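Local atomic coordinates of putative hydrolase (Chloroflexus aurantiacus J-10-fl, PDB entry 3CMN), a protein that is probably a hydrolase of the zincin-like metallopeptidase family, captured here as a mostly helical apoenzyme with no metal bound. Residues E46-M51 with D176-I181; F75-R80 with S155-E160; I333-R338 with G356-R361. All blocks are in the same frame, centred on the assembly; numbering follows the deposited sequence.

Interaction 1: E46-M51 with D176-I181; sequences EQYARM and DFRLWI
The aliphatic part of Arg-178 touches both Gln-47 and Tyr-48. Its first torsion sets CG beside the backbone N (chi1 -73°), and CD, anti at the second torsion, carries on toward helix 41-63. Arg-178 CD lies 3.6 Å from Gln-47 OE1. The same Arg-178 CD is 3.7 Å from Tyr-48 OH. Gln-47, with CG anti to the backbone N, meets the arginine at about a right angle, its amide plane only 11° from that of the guanidinium. The polar ends are engaged by other residues: Arg-178 NH2 pairs with Glu-160 and NH1 bonds to Gln-167 and to Asp-174 O, while the Gln-47 amide uses Arg-44 and Asp-174. Arginine suits this buried place because its methylenes pack while its head takes several bonds. Tyr-48 OH, by contrast, is buried with no hydrogen-bond partner in the model and works here as packing surface.

One turn on, the slim, extended Met-51 chain lies against the second helix. Its SD sits 3.5 Å from Arg-178 O, and its CE lies 3.9 Å from Leu-179 CB. The leucine answers with CD1, 4.0 Å from Met-51 CB.

The helix axes come within 10.0 Å and cross at -50°, a spacing bridged by long side chains. This is helix-on-helix packing against helix 174-193, which farther along carries His-184, Glu-185 and His-188, an HExxH pattern consistent with the metal-binding helix of zincins.

Interaction 2: F75-R80 with S155-E160; sequences FVFDRR and SLYFVE
Phe-75 and Val-76 pair in parallel with Tyr-157 and Phe-158, forming a two-stranded sheet in an otherwise largely helical chain. Phe-75 N donates to Leu-156 O at 2.8 Å, and Phe-77 N donates to Phe-158 O at 2.7 Å in a fairly straight bond (164° at the hydrogen). Phe-158 N returns a bond to Phe-75 O, whose exact position is less certain.

Bulky aromatic and beta-branched residues suit these extended backbones, which send neighbouring side chains to alternate faces. On one face Phe-75 CB meets Tyr-157 CB at 3.8 Å, with the tyrosine CB near the plane of the phenylalanine ring. Just past the strand, Phe-77 joins in. Tyr-157 CG, set between its own backbone N and carbonyl carbon (chi1 65°), comes to lie 3.5 Å from Phe-77 CE1, which stands over the tyrosine face. The two rings make an offset stack, centroids 4.7 Å apart and planes 21° from parallel, and Tyr-157 CB adds a CH-pi contact over the Phe-77 face.

On the other face Val-76 CG1 lies 3.7 Å from Glu-160 CB, the two side chains side by side. Beyond Phe-77, Asp-78 is the N-cap of the next helix; its OD2 accepts from Arg-80 N at 2.7 Å, met from above the carboxylate plane.

The Val-76 and Phe-158 face packs on helices 41-63 and 174-193, where Phe-158 touches Ile-181, Thr-182 and Glu-185. Helix 79-92 packs on Phe-77 and Tyr-157, placing Ala-85 against Phe-77 and both Trp-82 and Asn-86 against Tyr-157.

Interaction 3: I333-R338 with G356-R361; sequences IQFASR and GQWIVR
Phe-335 and Trp-358 join the short helix 333-336, which runs on into a 3-10 turn, to helix 355-363 near the C-terminus. It is a small helix-to-helix contact made largely by aromatic and apolar groups.

The aromatic pair comes first. With CG anti to the backbone N (chi1 -170°), Phe-335 sends CG out from its helix toward 356-361, and the two side chains slide past each other in opposite directions. Phe-335 CE2 comes 3.5 Å from Trp-358 CZ3. The ring planes are nearly perpendicular (88°), and CE2 approaches CZ3 obliquely. Large flat rings suit this place because they span the distance between well-separated backbones.

Among apolar contacts, Ile-359 CG2 lies 3.9 Å from Phe-335 CE2, while Trp-358 CH2 reaches to 4.2 Å from Ala-336 CA. The small Ala-336 also packs on Val-327 and Val-328 of helix 319-331.

Polar and charged partners also reach the two rings. Trp-358 NE1 bonds to Asn-345 O, and Arg-331 makes a cation-pi contact with Phe-335. With an alanine in place of Phe-335, Trp-358 CZ3 and Ile-359 CG2 would probably face a gap, and Arg-331 would be likely to lose its cation-pi partner.

A second arginine lies close to the same ring: Phe-335 CD1 stands 3.6 Å above the plane of the Arg-338 guanidinium, over its centre.

How the interactions relate
All three contacts are largely buried, but they lie in different regions. Interactions 1 and 2 are neighbours, with centres about 13 Å apart, and interaction 2 is nested along the chain within the loop that interaction 1 closes. They meet directly: the salt bridge from Arg-178 to Glu-160 ties one to the other, and the Tyr-48 ring stacks on Phe-158, so helix 41-63, helix 174-193 and the small sheet share one packed unit beside the HExxH pattern. Interaction 3 lies more peripherally, its centre about 32 Å from that of interaction 1 and about 36 Å from that of interaction 2. Interaction 2 adds backbone hydrogen bonds to its aromatic packing, whereas side-chain packing, partly against backbone atoms, joins the segments of interactions 1 and 3, with no hydrogen bonds between them.

Interaction 1: E46-M51 with D176-I181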
# COMPACT_ATOMS: atom_id res chain seq x y z
N GLU A 46 -20.78 9.38 -3.49
CA GLU A 46 -21.86 8.39 -3.62
C GLU A 46 -21.28 7.11 -4.19
O GLU A 46 -21.48 6.02 -3.65
CB GLU A 46 -22.94 8.87 -4.59
CG GLU A 46 -23.83 10.02 -4.13
CD GLU A 46 -24.95 9.57 -3.21
OE1 GLU A 46 -25.89 10.36 -2.99
OE2 GLU A 46 -24.89 8.43 -2.70
N GLN A 47 -20.58 7.25 -5.30
CA GLN A 47 -19.99 6.12 -6.01
C GLN A 47 -19.10 5.30 -5.09
O GLN A 47 -19.33 4.10 -4.91
CB GLN A 47 -19.21 6.63 -7.21
CG GLN A 47 -18.70 5.58 -8.17
CD GLN A 47 -17.90 6.19 -9.29
OE1 GLN A 47 -17.49 7.35 -9.21
NE2 GLN A 47 -17.66 5.41 -10.35
N TYR A 48 -18.09 5.94 -4.51
CA TYR A 48 -17.16 5.26 -3.60
C TYR A 48 -17.88 4.68 -2.38
O TYR A 48 -17.59 3.55 -1.96
CB TYR A 48 -16.05 6.20 -3.12
CG TYR A 48 -15.03 6.54 -4.18
CD1 TYR A 48 -14.81 7.86 -4.56
CD2 TYR A 48 -14.29 5.55 -4.80
CE1 TYR A 48 -13.89 8.17 -5.55
CE2 TYR A 48 -13.37 5.85 -5.79
CZ TYR A 48 -13.17 7.16 -6.16
OH TYR A 48 -12.29 7.44 -7.17
N ALA A 49 -18.82 5.44 -1.83
CA ALA A 49 -19.55 4.97 -0.66
C ALA A 49 -20.21 3.63 -0.94
O ALA A 49 -20.10 2.70 -0.13
CB ALA A 49 -20.61 5.99 -0.25
N ARG A 50 -20.88 3.51 -2.08
CA ARG A 50 -21.53 2.26 -2.40
C ARG A 50 -20.53 1.19 -2.82
O ARG A 50 -20.76 0.01 -2.58
CB ARG A 50 -22.60 2.45 -3.48
CG ARG A 50 -22.04 2.79 -4.85
CD ARG A 50 -23.05 2.49 -5.94
NE ARG A 50 -22.36 2.22 -7.18
CZ ARG A 50 -22.08 3.14 -8.09
NH1 ARG A 50 -22.45 4.40 -7.90
NH2 ARG A 50 -21.37 2.82 -9.16
N MET A 51 -19.43 1.58 -3.46
CA MET A 51 -18.44 0.57 -3.86
C MET A 51 -17.76 -0.06 -2.63
O MET A 51 -17.35 -1.22 -2.69
CB MET A 51 -17.38 1.17 -4.81
CG MET A 51 -17.92 1.74 -6.12
SD MET A 51 -16.61 2.22 -7.23
CE MET A 51 -17.45 2.14 -8.81
N ASP A 176 -15.66 0.66 -13.84
CA ASP A 176 -14.81 -0.49 -13.59
C ASP A 176 -13.48 -0.19 -12.90
O ASP A 176 -13.07 -0.90 -11.98
CB ASP A 176 -14.58 -1.25 -14.89
CG ASP A 176 -15.80 -2.03 -15.33
OD1 ASP A 176 -16.93 -1.65 -14.94
OD2 ASP A 176 -15.65 -3.02 -16.07
N PHE A 177 -12.81 0.87 -13.35
CA PHE A 177 -11.54 1.23 -12.75
C PHE A 177 -11.68 1.66 -11.29
O PHE A 177 -10.88 1.28 -10.44
CB PHE A 177 -10.85 2.33 -13.54
CG PHE A 177 -9.50 2.69 -13.02
CD1 PHE A 177 -8.55 1.69 -12.75
CD2 PHE A 177 -9.15 4.01 -12.80
CE1 PHE A 177 -7.28 2.01 -12.27
CE2 PHE A 177 -7.89 4.35 -12.32
CZ PHE A 177 -6.94 3.34 -12.06
N ARG A 178 -12.71 2.44 -10.99
CA ARG A 178 -12.91 2.89 -9.62
C ARG A 178 -13.38 1.78 -8.68
O ARG A 178 -13.15 1.86 -7.48
CB ARG A 178 -13.87 4.09 -9.60
CG ARG A 178 -13.20 5.33 -10.12
CD ARG A 178 -14.15 6.49 -10.18
NE ARG A 178 -13.48 7.68 -10.70
CZ ARG A 178 -13.07 7.82 -11.95
NH1 ARG A 178 -13.26 6.84 -12.83
NH2 ARG A 178 -12.47 8.94 -12.32
N LEU A 179 -14.03 0.76 -9.23
CA LEU A 179 -14.44 -0.37 -8.40
C LEU A 179 -13.18 -1.19 -8.18
O LEU A 179 -12.97 -1.75 -7.11
CB LEU A 179 -15.51 -1.23 -9.09
CG LEU A 179 -15.86 -2.51 -8.31
CD1 LEU A 179 -16.38 -2.14 -6.91
CD2 LEU A 179 -16.91 -3.33 -9.07
N TRP A 180 -12.34 -1.24 -9.21
CA TRP A 180 -11.09 -1.98 -9.14
C TRP A 180 -10.24 -1.37 -8.02
O TRP A 180 -9.66 -2.08 -7.20
CB TRP A 180 -10.34 -1.86 -10.47
CG TRP A 180 -9.00 -2.55 -10.48
CD1 TRP A 180 -8.76 -3.87 -10.74
CD2 TRP A 180 -7.72 -1.96 -10.18
NE1 TRP A 180 -7.42 -4.14 -10.62
CE2 TRP A 180 -6.76 -2.99 -10.28
CE3 TRP A 180 -7.30 -0.67 -9.83
CZ2 TRP A 180 -5.39 -2.77 -10.05
CZ3 TRP A 180 -5.94 -0.45 -9.60
CH2 TRP A 180 -5.01 -1.50 -9.71
N ILE A 181 -10.19 -0.04 -7.99
CA ILE A 181 -9.43 0.70 -7.00
C ILE A 181 -9.99 0.53 -5.60
O ILE A 181 -9.24 0.38 -4.64
CB ILE A 181 -9.41 2.20 -7.37
CG1 ILE A 181 -8.38 2.41 -8.48
CG2 ILE A 181 -9.07 3.05 -6.15
CD1 ILE A 181 -8.39 3.79 -9.05

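Interaction 2: F75-R80 with S155-E160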
# COMPACT_ATOMS: atom_id res chain seq x y z
N PHE A 75 -13.31 9.50 2.14
CA PHE A 75 -12.95 10.85 1.75
C PHE A 75 -12.45 10.87 0.30
O PHE A 75 -11.66 10.02 -0.10
CB PHE A 75 -11.85 11.39 2.66
CG PHE A 75 -12.09 11.16 4.14
CD1 PHE A 75 -11.36 10.19 4.83
CD2 PHE A 75 -13.03 11.92 4.84
CE1 PHE A 75 -11.55 9.98 6.21
CE2 PHE A 75 -13.23 11.72 6.21
CZ PHE A 75 -12.49 10.75 6.90
N VAL A 76 -12.95 11.83 -0.47
CA VAL A 76 -12.53 12.03 -1.85
C VAL A 76 -11.54 13.19 -1.70
O VAL A 76 -11.94 14.30 -1.32
CB VAL A 76 -13.73 12.48 -2.75
CG1 VAL A 76 -13.28 12.71 -4.18
CG2 VAL A 76 -14.83 11.42 -2.71
N PHE A 77 -10.26 12.94 -1.95
CA PHE A 77 -9.24 13.98 -1.82
C PHE A 77 -8.77 14.55 -3.15
O PHE A 77 -8.86 13.90 -4.19
CB PHE A 77 -7.97 13.42 -1.13
CG PHE A 77 -8.07 13.20 0.36
CD1 PHE A 77 -7.03 12.53 1.02
CD2 PHE A 77 -9.15 13.65 1.11
CE1 PHE A 77 -7.06 12.31 2.39
CE2 PHE A 77 -9.20 13.44 2.49
CZ PHE A 77 -8.14 12.76 3.14
N ASP A 78 -8.27 15.78 -3.09
CA ASP A 78 -7.64 16.40 -4.26
C ASP A 78 -6.20 16.30 -3.76
O ASP A 78 -5.96 15.77 -2.66
CB ASP A 78 -8.06 17.87 -4.43
CG ASP A 78 -7.44 18.77 -3.39
OD1 ASP A 78 -7.84 18.70 -2.22
OD2 ASP A 78 -6.52 19.55 -3.73
N ARG A 79 -5.23 16.81 -4.52
CA ARG A 79 -3.83 16.72 -4.11
C ARG A 79 -3.49 17.53 -2.86
O ARG A 79 -2.64 17.12 -2.07
CB ARG A 79 -2.92 17.12 -5.27
CG ARG A 79 -3.04 16.19 -6.46
CD ARG A 79 -2.21 16.66 -7.63
NE ARG A 79 -2.47 15.84 -8.81
CZ ARG A 79 -2.16 16.20 -10.05
NH1 ARG A 79 -1.59 17.37 -10.27
NH2 ARG A 79 -2.43 15.39 -11.06
N ARG A 80 -4.15 18.66 -2.68
CA ARG A 80 -3.90 19.50 -1.53
C ARG A 80 -4.37 18.80 -0.25
O ARG A 80 -3.67 18.79 0.77
CB ARG A 80 -4.61 20.84 -1.68
CG ARG A 80 -4.36 21.79 -0.53
CD ARG A 80 -5.06 23.11 -0.74
NE ARG A 80 -4.58 24.10 0.22
CZ ARG A 80 -5.01 24.23 1.47
NH1 ARG A 80 -5.95 23.43 1.95
NH2 ARG A 80 -4.47 25.16 2.24
N SER A 155 -12.19 4.20 7.83
CA SER A 155 -12.41 5.05 6.67
C SER A 155 -11.41 4.80 5.55
O SER A 155 -10.40 4.15 5.77
CB SER A 155 -12.31 6.52 7.08
OG SER A 155 -11.01 6.81 7.55
N LEU A 156 -11.71 5.30 4.36
CA LEU A 156 -10.82 5.18 3.22
C LEU A 156 -10.91 6.46 2.41
O LEU A 156 -11.96 7.10 2.38
CB LEU A 156 -11.23 3.99 2.33
CG LEU A 156 -10.90 2.58 2.83
CD1 LEU A 156 -11.51 1.55 1.89
CD2 LEU A 156 -9.39 2.38 2.89
N TYR A 157 -9.81 6.85 1.78
CA TYR A 157 -9.82 8.05 0.95
C TYR A 157 -9.34 7.69 -0.44
O TYR A 157 -8.63 6.71 -0.62
CB TYR A 157 -8.96 9.19 1.54
CG TYR A 157 -7.46 8.95 1.64
CD1 TYR A 157 -6.65 8.89 0.50
CD2 TYR A 157 -6.84 8.80 2.90
CE1 TYR A 157 -5.27 8.70 0.60
CE2 TYR A 157 -5.45 8.61 3.00
CZ TYR A 157 -4.67 8.56 1.85
OH TYR A 157 -3.31 8.34 1.95
N PHE A 158 -9.76 8.49 -1.41
CA PHE A 158 -9.39 8.28 -2.80
C PHE A 158 -9.00 9.63 -3.35
O PHE A 158 -9.71 10.61 -3.15
CB PHE A 158 -10.60 7.72 -3.57
CG PHE A 158 -11.19 6.46 -2.97
CD1 PHE A 158 -12.06 6.53 -1.89
CD2 PHE A 158 -10.82 5.21 -3.45
CE1 PHE A 158 -12.56 5.36 -1.30
CE2 PHE A 158 -11.32 4.03 -2.87
CZ PHE A 158 -12.19 4.11 -1.79
N VAL A 159 -7.84 9.70 -3.97
CA VAL A 159 -7.45 10.95 -4.62
C VAL A 159 -7.99 11.01 -6.05
O VAL A 159 -7.26 10.76 -6.99
CB VAL A 159 -5.93 11.14 -4.62
CG1 VAL A 159 -5.56 12.57 -4.97
CG2 VAL A 159 -5.34 10.74 -3.27
N GLU A 160 -9.29 11.23 -6.18
CA GLU A 160 -10.05 11.14 -7.42
C GLU A 160 -9.32 11.82 -8.57
O GLU A 160 -9.40 11.30 -9.70
CB GLU A 160 -11.44 11.75 -7.24
CG GLU A 160 -12.56 10.93 -7.86
CD GLU A 160 -12.68 11.14 -9.36
OE1 GLU A 160 -12.48 12.29 -9.81
OE2 GLU A 160 -12.97 10.16 -10.08

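Interaction 3: I333-R338 with G356-R361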
# COMPACT_ATOMS: atom_id res chain seq x y z
N ILE A 333 -6.91 -21.93 -0.69
CA ILE A 333 -6.90 -20.65 0.00
C ILE A 333 -6.81 -20.79 1.52
O ILE A 333 -6.12 -20.00 2.18
CB ILE A 333 -8.18 -19.82 -0.39
CG1 ILE A 333 -7.76 -18.50 -1.05
CG2 ILE A 333 -9.07 -19.57 0.83
CD1 ILE A 333 -6.78 -17.65 -0.25
N GLN A 334 -7.49 -21.79 2.07
CA GLN A 334 -7.48 -21.99 3.51
C GLN A 334 -6.06 -22.23 4.00
O GLN A 334 -5.64 -21.62 4.98
CB GLN A 334 -8.39 -23.16 3.89
CG GLN A 334 -8.78 -23.16 5.36
CD GLN A 334 -9.66 -24.34 5.74
OE1 GLN A 334 -9.23 -25.49 5.66
NE2 GLN A 334 -10.88 -24.06 6.16
N PHE A 335 -5.33 -23.09 3.30
CA PHE A 335 -3.94 -23.38 3.67
C PHE A 335 -3.12 -22.10 3.57
O PHE A 335 -2.44 -21.71 4.52
CB PHE A 335 -3.32 -24.43 2.74
CG PHE A 335 -1.98 -24.93 3.22
CD1 PHE A 335 -1.90 -25.96 4.16
CD2 PHE A 335 -0.80 -24.36 2.76
CE1 PHE A 335 -0.64 -26.41 4.63
CE2 PHE A 335 0.45 -24.80 3.22
CZ PHE A 335 0.52 -25.82 4.15
N ALA A 336 -3.20 -21.45 2.41
CA ALA A 336 -2.48 -20.20 2.15
C ALA A 336 -2.82 -19.09 3.16
O ALA A 336 -2.02 -18.18 3.37
CB ALA A 336 -2.78 -19.72 0.74
N SER A 337 -4.01 -19.15 3.76
CA SER A 337 -4.41 -18.13 4.73
C SER A 337 -3.61 -18.25 6.04
O SER A 337 -3.67 -17.36 6.89
CB SER A 337 -5.90 -18.24 5.05
OG SER A 337 -6.16 -19.35 5.90
N ARG A 338 -2.87 -19.34 6.19
CA ARG A 338 -2.07 -19.55 7.39
C ARG A 338 -0.97 -18.51 7.54
O ARG A 338 -0.44 -18.30 8.64
CB ARG A 338 -1.45 -20.95 7.36
CG ARG A 338 -2.44 -22.05 7.59
CD ARG A 338 -1.73 -23.36 7.56
NE ARG A 338 -2.63 -24.49 7.72
CZ ARG A 338 -2.22 -25.75 7.81
NH1 ARG A 338 -0.93 -26.02 7.74
NH2 ARG A 338 -3.11 -26.73 7.94
N GLY A 356 7.34 -24.06 -2.22
CA GLY A 356 7.48 -25.39 -1.66
C GLY A 356 8.06 -25.40 -0.26
O GLY A 356 7.52 -26.05 0.63
N GLN A 357 9.17 -24.68 -0.08
CA GLN A 357 9.83 -24.59 1.23
C GLN A 357 8.83 -24.15 2.29
O GLN A 357 8.80 -24.68 3.40
CB GLN A 357 10.97 -23.57 1.17
CG GLN A 357 12.33 -24.10 1.60
CD GLN A 357 13.38 -23.00 1.75
OE1 GLN A 357 13.31 -22.17 2.66
NE2 GLN A 357 14.36 -22.99 0.85
N TRP A 358 8.01 -23.17 1.94
CA TRP A 358 7.02 -22.65 2.87
C TRP A 358 5.92 -23.66 3.19
O TRP A 358 5.50 -23.79 4.34
CB TRP A 358 6.38 -21.38 2.29
CG TRP A 358 5.43 -20.71 3.23
CD1 TRP A 358 5.75 -19.83 4.22
CD2 TRP A 358 4.00 -20.86 3.26
NE1 TRP A 358 4.61 -19.41 4.86
CE2 TRP A 358 3.52 -20.03 4.29
CE3 TRP A 358 3.09 -21.62 2.52
CZ2 TRP A 358 2.16 -19.92 4.60
CZ3 TRP A 358 1.73 -21.52 2.82
CH2 TRP A 358 1.28 -20.67 3.86
N ILE A 359 5.44 -24.36 2.16
CA ILE A 359 4.38 -25.34 2.34
C ILE A 359 4.86 -26.43 3.30
O ILE A 359 4.13 -26.84 4.20
CB ILE A 359 3.93 -25.93 0.98
CG1 ILE A 359 3.31 -24.81 0.13
CG2 ILE A 359 2.92 -27.06 1.17
CD1 ILE A 359 2.75 -25.26 -1.20
N VAL A 360 6.10 -26.86 3.11
CA VAL A 360 6.68 -27.88 3.97
C VAL A 360 6.78 -27.35 5.41
O VAL A 360 6.33 -28.01 6.35
CB VAL A 360 8.08 -28.28 3.46
CG1 VAL A 360 8.75 -29.23 4.43
CG2 VAL A 360 7.96 -28.94 2.11
N ARG A 361 7.37 -26.17 5.57
CA ARG A 361 7.52 -25.58 6.90
C ARG A 361 6.18 -25.43 7.63
O ARG A 361 6.11 -25.61 8.84
CB ARG A 361 8.22 -24.22 6.81
CG ARG A 361 8.49 -23.57 8.17
CD ARG A 361 9.51 -22.43 8.06
NE ARG A 361 9.02 -21.27 7.31
CZ ARG A 361 8.31 -20.27 7.83
NH1 ARG A 361 8.00 -20.25 9.13
NH2 ARG A 361 7.92 -19.26 7.06